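Local structure of phosphatidylserine synthase (Haemophilus influenzae, 3HSI) at residues C[18-23]-C[245-250]; C[184-189]-C[232-237]; C[265-270]-C[289-294]; C[280-285]-C[382-387]. The protein belongs to the phospholipase D superfamily and is an enzyme whose single chain carries two mixed beta-sheets flanked by helices. All blocks are in the same frame, centred on the assembly; numbering follows the deposited sequence.

Contact 1: residues C[18-23]-C[245-250]; sequences NLPFLA and SVSPLF
The short strand 22-23 pairs antiparallel with strand 245-252 and adds an edge to the larger sheet. L22 and V246 form the hydrogen-bonded pair: L22 N to V246 O is 2.9 Å and nearly straight at 170°, and V246 N returns the bond to L22 O at 2.9 Å. Their branched side chains share one sheet face, on the side of helix 181-195, but touch lightly, L22 CB to V246 CG1 being 4.3 Å. The dense part lies just before the strand. S247 sets OG anti to its backbone N (chi1 -168°), sending its proton to P20 O at 2.6 Å almost along the C=O axis. The same turn leaves S247 CB over one face of the F21 ring, 3.9 Å from its centroid, a CH-pi contact. The small serine side chain lets the strand lie close against the ring, round which L396 and Y398 of the next strand also pack. The loose side is at P20 and A23, both exposed. A23 and S245 are a non-hydrogen-bonded pair; S245 OG is hydrogen-bonded to V243 O, and A23 CA stands 3.7 Å from S245 OG. Proline has no N-H to offer, so P20 can enter the pairing by its carbonyl alone. One buried serine hydroxyl therefore carries on, past the last backbone bond, the polar pairing that ordinary strand geometry begins.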
loop_
_atom_site.group_PDB
_atom_site.type_symbol
_atom_site.label_atom_id
_atom_site.label_comp_id
_atom_site.label_asym_id
_atom_site.label_seq_id
_atom_site.Cartn_x
_atom_site.Cartn_y
_atom_site.Cartn_z
ATOM N N ASN C 18 15.596 -12.301 -24.491
ATOM C CA ASN C 18 16.784 -11.844 -23.783
ATOM C C ASN C 18 17.014 -12.570 -22.449
ATOM O O ASN C 18 18.070 -12.433 -21.861
ATOM C CB ASN C 18 16.746 -10.313 -23.590
ATOM C CG ASN C 18 17.366 -9.545 -24.764
ATOM O OD1 ASN C 18 18.234 -10.066 -25.479
ATOM N ND2 ASN C 18 16.936 -8.292 -24.956
ATOM N N LEU C 19 16.045 -13.356 -21.970
ATOM C CA LEU C 19 16.259 -14.147 -20.739
ATOM C C LEU C 19 17.404 -15.155 -20.848
ATOM O O LEU C 19 17.572 -15.784 -21.886
ATOM C CB LEU C 19 14.974 -14.883 -20.310
ATOM C CG LEU C 19 13.857 -13.914 -19.890
ATOM C CD1 LEU C 19 12.608 -14.674 -19.522
ATOM C CD2 LEU C 19 14.310 -13.030 -18.706
ATOM N N PRO C 20 18.200 -15.297 -19.772
ATOM C CA PRO C 20 19.216 -16.343 -19.726
ATOM C C PRO C 20 18.601 -17.648 -19.219
ATOM O O PRO C 20 17.706 -17.621 -18.374
ATOM C CB PRO C 20 20.232 -15.798 -18.705
ATOM C CG PRO C 20 19.401 -15.011 -17.718
ATOM C CD PRO C 20 18.258 -14.404 -18.576
ATOM N N PHE C 21 19.063 -18.770 -19.745
ATOM C CA PHE C 21 18.419 -20.035 -19.485
ATOM C C PHE C 21 19.484 -21.069 -19.271
ATOM O O PHE C 21 20.491 -21.054 -19.946
ATOM C CB PHE C 21 17.584 -20.484 -20.682
ATOM C CG PHE C 21 16.197 -19.948 -20.676
ATOM C CD1 PHE C 21 15.212 -20.549 -19.880
ATOM C CD2 PHE C 21 15.865 -18.846 -21.481
ATOM C CE1 PHE C 21 13.903 -20.025 -19.845
ATOM C CE2 PHE C 21 14.555 -18.326 -21.483
ATOM C CZ PHE C 21 13.568 -18.917 -20.657
ATOM N N LEU C 22 19.229 -21.965 -18.335
ATOM C CA LEU C 22 20.135 -23.044 -18.011
ATOM C C LEU C 22 19.526 -24.361 -18.502
ATOM O O LEU C 22 18.350 -24.665 -18.241
ATOM C CB LEU C 22 20.324 -23.039 -16.495
ATOM C CG LEU C 22 20.847 -24.247 -15.730
ATOM C CD1 LEU C 22 22.297 -24.605 -16.096
ATOM C CD2 LEU C 22 20.723 -23.924 -14.223
ATOM N N ALA C 23 20.333 -25.137 -19.206
ATOM C CA ALA C 23 19.895 -26.385 -19.829
ATOM C C ALA C 23 19.471 -27.420 -18.802
ATOM O O ALA C 23 20.103 -27.580 -17.764
ATOM C CB ALA C 23 20.985 -26.933 -20.747
ATOM N N SER C 245 14.970 -25.948 -20.842
ATOM C CA SER C 245 15.758 -24.979 -20.053
ATOM C C SER C 245 14.962 -24.264 -18.947
ATOM O O SER C 245 13.754 -24.173 -19.015
ATOM C CB SER C 245 16.290 -23.877 -20.998
ATOM O OG SER C 245 17.414 -24.359 -21.634
ATOM N N VAL C 246 15.672 -23.714 -17.972
ATOM C CA VAL C 246 15.051 -23.109 -16.816
ATOM C C VAL C 246 15.694 -21.751 -16.518
ATOM O O VAL C 246 16.905 -21.594 -16.635
ATOM C CB VAL C 246 15.049 -24.076 -15.561
ATOM C CG1 VAL C 246 16.482 -24.318 -15.012
ATOM C CG2 VAL C 246 14.145 -23.526 -14.467
ATOM N N SER C 247 14.858 -20.755 -16.218
ATOM C CA SER C 247 15.342 -19.420 -15.826
ATOM C C SER C 247 14.711 -18.953 -14.501
ATOM O O SER C 247 13.498 -18.748 -14.449
ATOM C CB SER C 247 15.036 -18.404 -16.931
ATOM O OG SER C 247 15.726 -17.166 -16.728
ATOM N N PRO C 248 15.531 -18.773 -13.428
ATOM C CA PRO C 248 15.007 -18.414 -12.102
ATOM C C PRO C 248 14.766 -16.911 -11.963
ATOM O O PRO C 248 15.619 -16.110 -12.301
ATOM C CB PRO C 248 16.137 -18.831 -11.150
ATOM C CG PRO C 248 17.360 -18.638 -11.919
ATOM C CD PRO C 248 16.986 -18.981 -13.386
ATOM N N LEU C 249 13.631 -16.540 -11.401
ATOM C CA LEU C 249 13.150 -15.154 -11.500
ATOM C C LEU C 249 12.755 -14.669 -10.131
ATOM O O LEU C 249 12.220 -15.442 -9.371
ATOM C CB LEU C 249 11.911 -15.120 -12.418
ATOM C CG LEU C 249 12.083 -15.491 -13.900
ATOM C CD1 LEU C 249 10.731 -15.488 -14.622
ATOM C CD2 LEU C 249 13.068 -14.493 -14.577
ATOM N N PHE C 250 12.980 -13.389 -9.836
ATOM C CA PHE C 250 12.598 -12.782 -8.548
ATOM C C PHE C 250 11.852 -11.459 -8.765
ATOM O O PHE C 250 12.127 -10.724 -9.690
ATOM C CB PHE C 250 13.826 -12.583 -7.628
ATOM C CG PHE C 250 13.518 -11.825 -6.344
ATOM C CD1 PHE C 250 12.814 -12.439 -5.306
ATOM C CD2 PHE C 250 13.895 -10.490 -6.202
ATOM C CE1 PHE C 250 12.511 -11.759 -4.147
ATOM C CE2 PHE C 250 13.598 -9.791 -5.045
ATOM C CZ PHE C 250 12.898 -10.416 -4.014
#

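Contact 2: residues C[184-189]-C[232-237]; sequences ADSMVN and YSLKSA
Helix 181-195 runs past an irregular, extended chain, coming closest at S186 and S233, whose CA atoms are 5.9 Å apart. S186 is small enough for the near approach. Its OG, anti to the backbone N, donates to S233 O at 2.9 Å from well above the carbonyl plane. A water doubles this link, donating to S186 O at 2.6 Å and accepting from S233 N at 2.7 Å, so both backbone polar groups of S233 are tied to one helical residue. Y232 presents its ring edge to the helix: CD1 lies 3.7 Å from S186 O, and CE1 is 3.9 Å from M187 CA. M187, a selenomethionine, crosses the ring obliquely, its bent chain bringing CE near Y232 OH. Y232 OH is hydrogen-bonded to N393 ND2 and, at 2.7 Å, to a second water, which reaches M187 O only weakly. An aromatic residue with a polar tip suits this place, for the ring also stacks on F190 and touches P248 and F250. The helix meets strands 52-56 and 146-148 of one sheet and, through S186 on P248, strand 245-252 of the other, an arrangement consistent with the paired alpha/beta halves of the phospholipase D fold.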
loop_
_atom_site.group_PDB
_atom_site.type_symbol
_atom_site.label_atom_id
_atom_site.label_comp_id
_atom_site.label_asym_id
_atom_site.label_seq_id
_atom_site.Cartn_x
_atom_site.Cartn_y
_atom_site.Cartn_z
ATOM N N ALA C 184 20.337 -25.536 -8.050
ATOM C CA ALA C 184 20.370 -25.571 -6.598
ATOM C C ALA C 184 21.342 -24.510 -6.075
ATOM O O ALA C 184 20.982 -23.713 -5.216
ATOM C CB ALA C 184 20.720 -26.977 -6.062
ATOM N N ASP C 185 22.558 -24.489 -6.614
ATOM C CA ASP C 185 23.561 -23.493 -6.179
ATOM C C ASP C 185 23.028 -22.065 -6.379
ATOM O O ASP C 185 23.225 -21.217 -5.553
ATOM C CB ASP C 185 24.855 -23.667 -6.938
ATOM C CG ASP C 185 25.622 -24.914 -6.515
ATOM O OD1 ASP C 185 25.274 -25.558 -5.479
ATOM O OD2 ASP C 185 26.580 -25.259 -7.235
ATOM N N SER C 186 22.301 -21.824 -7.456
ATOM C CA SER C 186 21.797 -20.474 -7.739
ATOM C C SER C 186 20.769 -20.033 -6.709
ATOM O O SER C 186 20.733 -18.867 -6.319
ATOM C CB SER C 186 21.155 -20.437 -9.127
ATOM O OG SER C 186 20.579 -19.167 -9.365
HETATM N N MSE C 187 19.929 -20.973 -6.280
HETATM C CA MSE C 187 18.882 -20.664 -5.331
HETATM C C MSE C 187 19.421 -20.389 -3.896
HETATM O O MSE C 187 19.059 -19.382 -3.241
HETATM C CB MSE C 187 17.805 -21.746 -5.409
HETATM C CG MSE C 187 17.114 -21.686 -6.778
HETATM SE SE MSE C 187 15.504 -22.746 -6.849
HETATM C CE MSE C 187 14.262 -21.314 -6.311
ATOM N N VAL C 188 20.343 -21.233 -3.470
ATOM C CA VAL C 188 21.037 -21.054 -2.212
ATOM C C VAL C 188 21.867 -19.753 -2.198
ATOM O O VAL C 188 21.935 -19.086 -1.183
ATOM C CB VAL C 188 21.975 -22.263 -1.955
ATOM C CG1 VAL C 188 22.959 -21.977 -0.796
ATOM C CG2 VAL C 188 21.140 -23.539 -1.756
ATOM N N ASN C 189 22.519 -19.427 -3.315
ATOM C CA ASN C 189 23.249 -18.169 -3.416
ATOM C C ASN C 189 22.336 -16.942 -3.231
ATOM O O ASN C 189 22.693 -15.994 -2.524
ATOM C CB ASN C 189 24.032 -18.086 -4.714
ATOM C CG ASN C 189 25.288 -18.933 -4.684
ATOM O OD1 ASN C 189 25.780 -19.305 -3.626
ATOM N ND2 ASN C 189 25.832 -19.214 -5.851
ATOM N N TYR C 232 18.652 -13.670 -9.227
ATOM C CA TYR C 232 19.371 -14.949 -9.213
ATOM C C TYR C 232 20.495 -14.841 -10.241
ATOM O O TYR C 232 20.371 -14.067 -11.177
ATOM C CB TYR C 232 18.445 -16.094 -9.589
ATOM C CG TYR C 232 17.386 -16.421 -8.554
ATOM C CD1 TYR C 232 17.640 -17.358 -7.565
ATOM C CD2 TYR C 232 16.143 -15.794 -8.562
ATOM C CE1 TYR C 232 16.702 -17.676 -6.617
ATOM C CE2 TYR C 232 15.174 -16.112 -7.599
ATOM C CZ TYR C 232 15.479 -17.068 -6.641
ATOM O OH TYR C 232 14.603 -17.423 -5.655
ATOM N N SER C 233 21.594 -15.569 -10.049
ATOM C CA SER C 233 22.685 -15.604 -11.039
ATOM C C SER C 233 22.862 -17.016 -11.590
ATOM O O SER C 233 22.701 -17.993 -10.886
ATOM C CB SER C 233 24.024 -15.172 -10.423
ATOM O OG SER C 233 24.030 -13.800 -10.149
ATOM N N LEU C 234 23.201 -17.090 -12.867
ATOM C CA LEU C 234 23.457 -18.358 -13.508
ATOM C C LEU C 234 24.890 -18.362 -14.014
ATOM O O LEU C 234 25.413 -17.318 -14.415
ATOM C CB LEU C 234 22.464 -18.567 -14.652
ATOM C CG LEU C 234 21.005 -18.741 -14.228
ATOM C CD1 LEU C 234 20.104 -18.831 -15.450
ATOM C CD2 LEU C 234 20.834 -19.970 -13.311
ATOM N N LYS C 235 25.532 -19.522 -13.982
ATOM C CA LYS C 235 26.870 -19.604 -14.537
ATOM C C LYS C 235 26.919 -19.990 -16.016
ATOM O O LYS C 235 27.655 -19.369 -16.781
ATOM C CB LYS C 235 27.769 -20.507 -13.694
ATOM C CG LYS C 235 28.403 -19.770 -12.549
ATOM C CD LYS C 235 29.130 -20.695 -11.588
ATOM C CE LYS C 235 29.536 -19.894 -10.354
ATOM N NZ LYS C 235 29.238 -20.585 -9.064
ATOM N N SER C 236 26.168 -21.007 -16.430
ATOM C CA SER C 236 26.302 -21.463 -17.815
ATOM C C SER C 236 25.066 -21.203 -18.694
ATOM O O SER C 236 24.733 -22.012 -19.575
ATOM C CB SER C 236 26.853 -22.917 -17.912
ATOM O OG SER C 236 25.987 -23.877 -17.316
ATOM N N ALA C 237 24.436 -20.038 -18.469
ATOM C CA ALA C 237 23.214 -19.611 -19.169
ATOM C C ALA C 237 23.444 -19.054 -20.581
ATOM O O ALA C 237 24.385 -18.283 -20.832
ATOM C CB ALA C 237 22.457 -18.602 -18.335
HETATM O O HOH W 1 21.721 -16.757 -7.574
HETATM O O HOH W 2 15.733 -19.004 -3.848
#

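Contact 3: residues C[265-270]-C[289-294]; sequences DLFLQV and HKIATL
Q269 N is the best-held polar atom, gripped by two carbonyls of the helix that ends just before it: a bond of 3.1 Å from Q269 N to L266 O and a weak one to D265 O. Q269 is also where the chain leaves helical torsions, and V270 beyond it turns its side chain toward helix 285-296. No hydrogen bond joins 265-270 to 289-294; the joint is made by carbon. F267 starts out toward the partner, its CB 4.0 Å from K290 CB, and one side of its ring reaches I291, F267 CE1 lying 3.6 Å from I291 CD1 in one of the two conformers of that isoleucine. A flat, long side chain fits because its ring also touches I276 and V368 of the sheet. Helix 285-296 is the link of a beta-alpha-beta unit, following strand 273-277 and leading to the parallel strand 300-306, and helix 258-268 lies beside it on the same face of that sheet. On the outer side, K290 and L268 cross obliquely. The lysine chain stays extended as far as CE, which rests 3.8 Å from L268 CG, then bends at the last torsion (chi4 70°); its NZ is hydrogen-bonded to T286 OG1, one turn earlier. Aliphatic length with a charged end suits this partly exposed seam. Deeper, L294 spreads its two methyls around the carbonyl of F267, CD1 and CD2 each 3.5 Å from F267 O. L294 CD2 also meets V270 CB at 3.8 Å, and these two branched side chains cross at about a right angle, with L274 and V370 of the sheet adjoining.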
loop_
_atom_site.group_PDB
_atom_site.type_symbol
_atom_site.label_atom_id
_atom_site.label_comp_id
_atom_site.label_asym_id
_atom_site.label_seq_id
_atom_site.Cartn_x
_atom_site.Cartn_y
_atom_site.Cartn_z
ATOM N N ASP C 265 4.652 -10.266 -20.051
ATOM C CA ASP C 265 5.142 -10.572 -21.384
ATOM C C ASP C 265 4.747 -11.976 -21.878
ATOM O O ASP C 265 4.554 -12.178 -23.075
ATOM C CB ASP C 265 6.669 -10.358 -21.468
ATOM C CG ASP C 265 7.060 -8.864 -21.363
ATOM O OD1 ASP C 265 6.167 -7.980 -21.539
ATOM O OD2 ASP C 265 8.249 -8.560 -21.111
ATOM N N LEU C 266 4.653 -12.930 -20.964
ATOM C CA LEU C 266 4.166 -14.262 -21.297
ATOM C C LEU C 266 2.729 -14.163 -21.842
ATOM O O LEU C 266 2.426 -14.715 -22.887
ATOM C CB LEU C 266 4.286 -15.216 -20.100
ATOM C CG LEU C 266 5.669 -15.798 -19.715
ATOM C CD1 LEU C 266 5.598 -16.565 -18.378
ATOM C CD2 LEU C 266 6.180 -16.764 -20.787
ATOM N N PHE C 267 1.878 -13.395 -21.177
ATOM C CA PHE C 267 0.474 -13.200 -21.579
ATOM C C PHE C 267 0.375 -12.490 -22.925
ATOM O O PHE C 267 -0.516 -12.782 -23.720
ATOM C CB PHE C 267 -0.270 -12.339 -20.564
ATOM C CG PHE C 267 -0.826 -13.088 -19.377
ATOM C CD1 PHE C 267 -2.142 -12.869 -18.961
ATOM C CD2 PHE C 267 -0.042 -13.960 -18.644
ATOM C CE1 PHE C 267 -2.653 -13.538 -17.853
ATOM C CE2 PHE C 267 -0.550 -14.630 -17.526
ATOM C CZ PHE C 267 -1.853 -14.413 -17.134
ATOM N N LEU C 268 1.264 -11.534 -23.179
ATOM C CA LEU C 268 1.244 -10.851 -24.471
ATOM C C LEU C 268 1.733 -11.712 -25.599
ATOM O O LEU C 268 1.420 -11.429 -26.735
ATOM C CB LEU C 268 2.113 -9.602 -24.446
ATOM C CG LEU C 268 1.555 -8.431 -23.665
ATOM C CD1 LEU C 268 2.680 -7.484 -23.397
ATOM C CD2 LEU C 268 0.449 -7.788 -24.466
ATOM N N GLN C 269 2.546 -12.723 -25.296
ATOM C CA GLN C 269 3.183 -13.531 -26.322
ATOM C C GLN C 269 2.526 -14.872 -26.572
ATOM O O GLN C 269 3.123 -15.732 -27.203
ATOM C CB GLN C 269 4.671 -13.767 -25.978
ATOM C CG GLN C 269 5.556 -12.579 -26.382
ATOM C CD GLN C 269 5.633 -12.447 -27.888
ATOM O OE1 GLN C 269 6.081 -13.369 -28.572
ATOM N NE2 GLN C 269 5.186 -11.303 -28.417
ATOM N N VAL C 270 1.318 -15.068 -26.069
ATOM C CA VAL C 270 0.518 -16.236 -26.400
ATOM C C VAL C 270 0.195 -16.282 -27.902
ATOM O O VAL C 270 -0.335 -15.319 -28.465
ATOM C CB VAL C 270 -0.780 -16.253 -25.579
ATOM C CG1 VAL C 270 -1.710 -17.424 -26.006
ATOM C CG2 VAL C 270 -0.440 -16.339 -24.106
ATOM N N HIS C 289 -6.770 -6.996 -18.557
ATOM C CA HIS C 289 -6.672 -6.393 -19.868
ATOM C C HIS C 289 -5.983 -7.334 -20.868
ATOM O O HIS C 289 -6.401 -7.449 -22.012
ATOM C CB HIS C 289 -5.883 -5.093 -19.780
ATOM C CG HIS C 289 -6.471 -4.066 -18.846
ATOM N ND1 HIS C 289 -7.829 -3.813 -18.755
ATOM C CD2 HIS C 289 -5.870 -3.188 -17.997
ATOM C CE1 HIS C 289 -8.037 -2.828 -17.889
ATOM N NE2 HIS C 289 -6.866 -2.436 -17.411
ATOM N N LYS C 290 -4.916 -8.007 -20.454
ATOM C CA LYS C 290 -4.208 -8.858 -21.410
ATOM C C LYS C 290 -5.011 -10.094 -21.817
ATOM O O LYS C 290 -4.925 -10.549 -22.951
ATOM C CB LYS C 290 -2.796 -9.195 -20.907
ATOM C CG LYS C 290 -1.842 -8.005 -21.043
ATOM C CD LYS C 290 -0.629 -8.188 -20.133
ATOM C CE LYS C 290 0.359 -7.066 -20.322
ATOM N NZ LYS C 290 -0.224 -5.805 -19.760
ATOM N N ILE C 291 -5.797 -10.625 -20.886
ATOM C CA ILE C 291 -6.757 -11.699 -21.186
ATOM C C ILE C 291 -7.784 -11.241 -22.210
ATOM O O ILE C 291 -8.097 -11.961 -23.163
ATOM C CB ILE C 291 -7.532 -12.143 -19.929
ATOM C CG1 ILE C 291 -6.587 -12.792 -18.924
ATOM C CG2 ILE C 291 -8.660 -13.107 -20.315
ATOM C CD1 ILE C 291 -5.789 -13.893 -19.524
ATOM N N ALA C 292 -8.308 -10.034 -22.010
ATOM C CA ALA C 292 -9.331 -9.486 -22.913
ATOM C C ALA C 292 -8.783 -9.358 -24.335
ATOM O O ALA C 292 -9.501 -9.624 -25.321
ATOM C CB ALA C 292 -9.838 -8.137 -22.410
ATOM N N THR C 293 -7.512 -8.993 -24.454
ATOM C CA THR C 293 -6.892 -8.860 -25.790
ATOM C C THR C 293 -6.763 -10.208 -26.474
ATOM O O THR C 293 -7.069 -10.324 -27.664
ATOM C CB THR C 293 -5.481 -8.221 -25.706
ATOM O OG1 THR C 293 -5.586 -6.953 -25.068
ATOM C CG2 THR C 293 -4.874 -8.046 -27.103
ATOM N N LEU C 294 -6.288 -11.201 -25.710
ATOM C CA LEU C 294 -6.160 -12.565 -26.187
ATOM C C LEU C 294 -7.493 -13.065 -26.693
ATOM O O LEU C 294 -7.564 -13.599 -27.780
ATOM C CB LEU C 294 -5.623 -13.497 -25.108
ATOM C CG LEU C 294 -4.185 -13.190 -24.667
ATOM C CD1 LEU C 294 -3.781 -14.100 -23.553
ATOM C CD2 LEU C 294 -3.162 -13.252 -25.903
#

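Contact 4: residues C[280-285]-C[382-387]; sequences YFNFPR and LNPRAW
In the PLD-like domain, these two loops leave the same end of the sheet, 280-285 after strand 273-277, and the loop 382-387 after strand 374-378. Polar contacts within the second loop shape it. N383 forms an Asx motif, OD1 accepting from A386 N at 3.0 Å and 157°, with CG in the crowded position between backbone N and carbonyl (chi1 62°); asparagine is thus apt before the helical turn 384-387. Between the loops no direct hydrogen bond forms. A water accepts from N282 N at 3.1 Å and lies 2.8 Å from L382 O, to which it can donate, while N282 ND2 is held by K455 O. Weaker C-H donors face the carbonyls instead. F283 CA points at L382 O (3.4 Å, 168°), and N383 CA returns the gesture to N282 O at 3.2 Å. The prolines add C-H groups where a backbone N-H would otherwise be, P284 CD resting 3.2 Å from L382 O and P384 CD packing against the N282 amide. Among apolar contacts, the F283 ring lies alongside L382, with CE1 near L382 CB. P284, the N-cap residue of helix 285-296, crosses W387 at about a right angle. The indole is tethered through NE1 to E264 OE2, and P284 CG sits over its six-membered ring, 3.9 Å from the centroid.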
loop_
_atom_site.group_PDB
_atom_site.type_symbol
_atom_site.label_atom_id
_atom_site.label_comp_id
_atom_site.label_asym_id
_atom_site.label_seq_id
_atom_site.Cartn_x
_atom_site.Cartn_y
_atom_site.Cartn_z
ATOM N N TYR C 280 -7.662 -17.864 -6.171
ATOM C CA TYR C 280 -8.844 -16.969 -6.166
ATOM C C TYR C 280 -8.895 -16.277 -7.508
ATOM O O TYR C 280 -7.862 -15.892 -8.028
ATOM C CB TYR C 280 -8.733 -15.878 -5.058
ATOM C CG TYR C 280 -7.963 -16.353 -3.835
ATOM C CD1 TYR C 280 -8.546 -17.241 -2.932
ATOM C CD2 TYR C 280 -6.632 -15.982 -3.627
ATOM C CE1 TYR C 280 -7.843 -17.735 -1.827
ATOM C CE2 TYR C 280 -5.907 -16.466 -2.521
ATOM C CZ TYR C 280 -6.532 -17.342 -1.615
ATOM O OH TYR C 280 -5.851 -17.840 -0.511
ATOM N N PHE C 281 -10.087 -16.075 -8.049
ATOM C CA PHE C 281 -10.232 -15.223 -9.202
ATOM C C PHE C 281 -10.071 -13.751 -8.827
ATOM O O PHE C 281 -11.050 -13.074 -8.508
ATOM C CB PHE C 281 -11.583 -15.436 -9.873
ATOM C CG PHE C 281 -11.693 -14.758 -11.175
ATOM C CD1 PHE C 281 -11.109 -15.326 -12.313
ATOM C CD2 PHE C 281 -12.341 -13.538 -11.278
ATOM C CE1 PHE C 281 -11.205 -14.717 -13.532
ATOM C CE2 PHE C 281 -12.435 -12.899 -12.504
ATOM C CZ PHE C 281 -11.866 -13.489 -13.631
ATOM N N ASN C 282 -8.843 -13.249 -8.903
ATOM C CA ASN C 282 -8.583 -11.835 -8.506
ATOM C C ASN C 282 -7.356 -11.283 -9.216
ATOM O O ASN C 282 -6.392 -10.933 -8.553
ATOM C CB ASN C 282 -8.422 -11.710 -6.964
ATOM C CG ASN C 282 -8.322 -10.251 -6.489
ATOM O OD1 ASN C 282 -8.996 -9.369 -7.018
ATOM N ND2 ASN C 282 -7.477 -9.999 -5.483
ATOM N N PHE C 283 -7.408 -11.201 -10.557
ATOM C CA PHE C 283 -6.253 -10.764 -11.356
ATOM C C PHE C 283 -5.994 -9.275 -11.190
ATOM O O PHE C 283 -6.935 -8.492 -11.039
ATOM C CB PHE C 283 -6.412 -11.096 -12.853
ATOM C CG PHE C 283 -6.426 -12.561 -13.143
ATOM C CD1 PHE C 283 -5.306 -13.336 -12.904
ATOM C CD2 PHE C 283 -7.551 -13.164 -13.679
ATOM C CE1 PHE C 283 -5.328 -14.740 -13.143
ATOM C CE2 PHE C 283 -7.574 -14.534 -13.939
ATOM C CZ PHE C 283 -6.461 -15.330 -13.656
ATOM N N PRO C 284 -4.714 -8.890 -11.211
ATOM C CA PRO C 284 -4.368 -7.501 -11.379
ATOM C C PRO C 284 -5.042 -6.999 -12.646
ATOM O O PRO C 284 -5.215 -7.776 -13.587
ATOM C CB PRO C 284 -2.841 -7.524 -11.574
ATOM C CG PRO C 284 -2.401 -8.889 -11.261
ATOM C CD PRO C 284 -3.560 -9.797 -11.369
ATOM N N ARG C 285 -5.450 -5.721 -12.664
ATOM C CA ARG C 285 -6.059 -5.109 -13.849
ATOM C C ARG C 285 -5.225 -5.301 -15.090
ATOM O O ARG C 285 -5.773 -5.549 -16.153
ATOM C CB ARG C 285 -6.360 -3.576 -13.645
ATOM N N LEU C 382 -0.979 -14.308 -8.694
ATOM C CA LEU C 382 -1.603 -13.564 -9.794
ATOM C C LEU C 382 -2.706 -12.627 -9.294
ATOM O O LEU C 382 -3.825 -12.574 -9.850
ATOM C CB LEU C 382 -2.142 -14.531 -10.853
ATOM C CG LEU C 382 -1.021 -15.367 -11.497
ATOM C CD1 LEU C 382 -1.582 -16.524 -12.354
ATOM C CD2 LEU C 382 -0.131 -14.445 -12.323
ATOM N N ASN C 383 -2.383 -11.882 -8.236
ATOM C CA ASN C 383 -3.306 -10.892 -7.657
ATOM C C ASN C 383 -2.618 -9.535 -7.446
ATOM O O ASN C 383 -1.401 -9.465 -7.498
ATOM C CB ASN C 383 -3.921 -11.446 -6.359
ATOM C CG ASN C 383 -2.897 -11.724 -5.262
ATOM O OD1 ASN C 383 -1.675 -11.550 -5.414
ATOM N ND2 ASN C 383 -3.401 -12.164 -4.135
ATOM N N PRO C 384 -3.382 -8.448 -7.198
ATOM C CA PRO C 384 -2.708 -7.164 -6.957
ATOM C C PRO C 384 -1.661 -7.118 -5.817
ATOM O O PRO C 384 -0.709 -6.352 -5.947
ATOM C CB PRO C 384 -3.864 -6.215 -6.639
ATOM C CG PRO C 384 -5.042 -6.867 -7.434
ATOM C CD PRO C 384 -4.848 -8.306 -7.161
ATOM N N ARG C 385 -1.840 -7.885 -4.732
ATOM C CA ARG C 385 -0.812 -8.026 -3.650
ATOM C C ARG C 385 0.535 -8.448 -4.218
ATOM O O ARG C 385 1.587 -7.886 -3.877
ATOM C CB ARG C 385 -1.170 -9.170 -2.677
ATOM C CG ARG C 385 -2.128 -8.854 -1.574
ATOM C CD ARG C 385 -1.922 -9.849 -0.433
ATOM N NE ARG C 385 -0.692 -9.547 0.306
ATOM C CZ ARG C 385 -0.577 -8.574 1.203
ATOM N NH1 ARG C 385 -1.616 -7.794 1.473
ATOM N NH2 ARG C 385 0.582 -8.359 1.821
ATOM N N ALA C 386 0.492 -9.512 -5.026
ATOM C CA ALA C 386 1.677 -10.033 -5.717
ATOM C C ALA C 386 2.307 -8.964 -6.625
ATOM O O ALA C 386 3.525 -8.891 -6.756
ATOM C CB ALA C 386 1.320 -11.276 -6.503
ATOM N N TRP C 387 1.493 -8.092 -7.203
ATOM C CA TRP C 387 2.041 -7.053 -8.090
ATOM C C TRP C 387 2.665 -5.844 -7.395
ATOM O O TRP C 387 3.269 -4.968 -8.045
ATOM C CB TRP C 387 0.976 -6.577 -9.091
ATOM C CG TRP C 387 1.254 -7.074 -10.482
ATOM C CD1 TRP C 387 1.555 -6.316 -11.584
ATOM C CD2 TRP C 387 1.284 -8.443 -10.913
ATOM N NE1 TRP C 387 1.770 -7.133 -12.674
ATOM C CE2 TRP C 387 1.612 -8.443 -12.283
ATOM C CE3 TRP C 387 1.093 -9.673 -10.261
ATOM C CZ2 TRP C 387 1.740 -9.629 -13.022
ATOM C CZ3 TRP C 387 1.229 -10.848 -10.990
ATOM C CH2 TRP C 387 1.536 -10.817 -12.353
HETATM O O HOH W 3 -5.976 -14.246 -9.385
#

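In the fold
Contacts 1 and 2 are neighbours, their centres about 10 Å apart, and they touch: Y232 packs on P248 and L249, while A237 meets P20 and F21. In sequence, both segments of contact 2 fall between those of contact 1. Contacts 3 and 4 form a second pair about 15 Å apart between centres; their segments alternate along the chain, and helix 285-296, which starts at the end of 280-285, carries 289-294. Helix 258-268 follows strand 245-252 and thereby links contact 1 to contact 3, about 21 Å away between centres. Contact 4 lies nearest the chain's centre, and its R385 NH1 is hydrogen-bonded to V137 O, near one end of the phospholipase D active-site sequence motif.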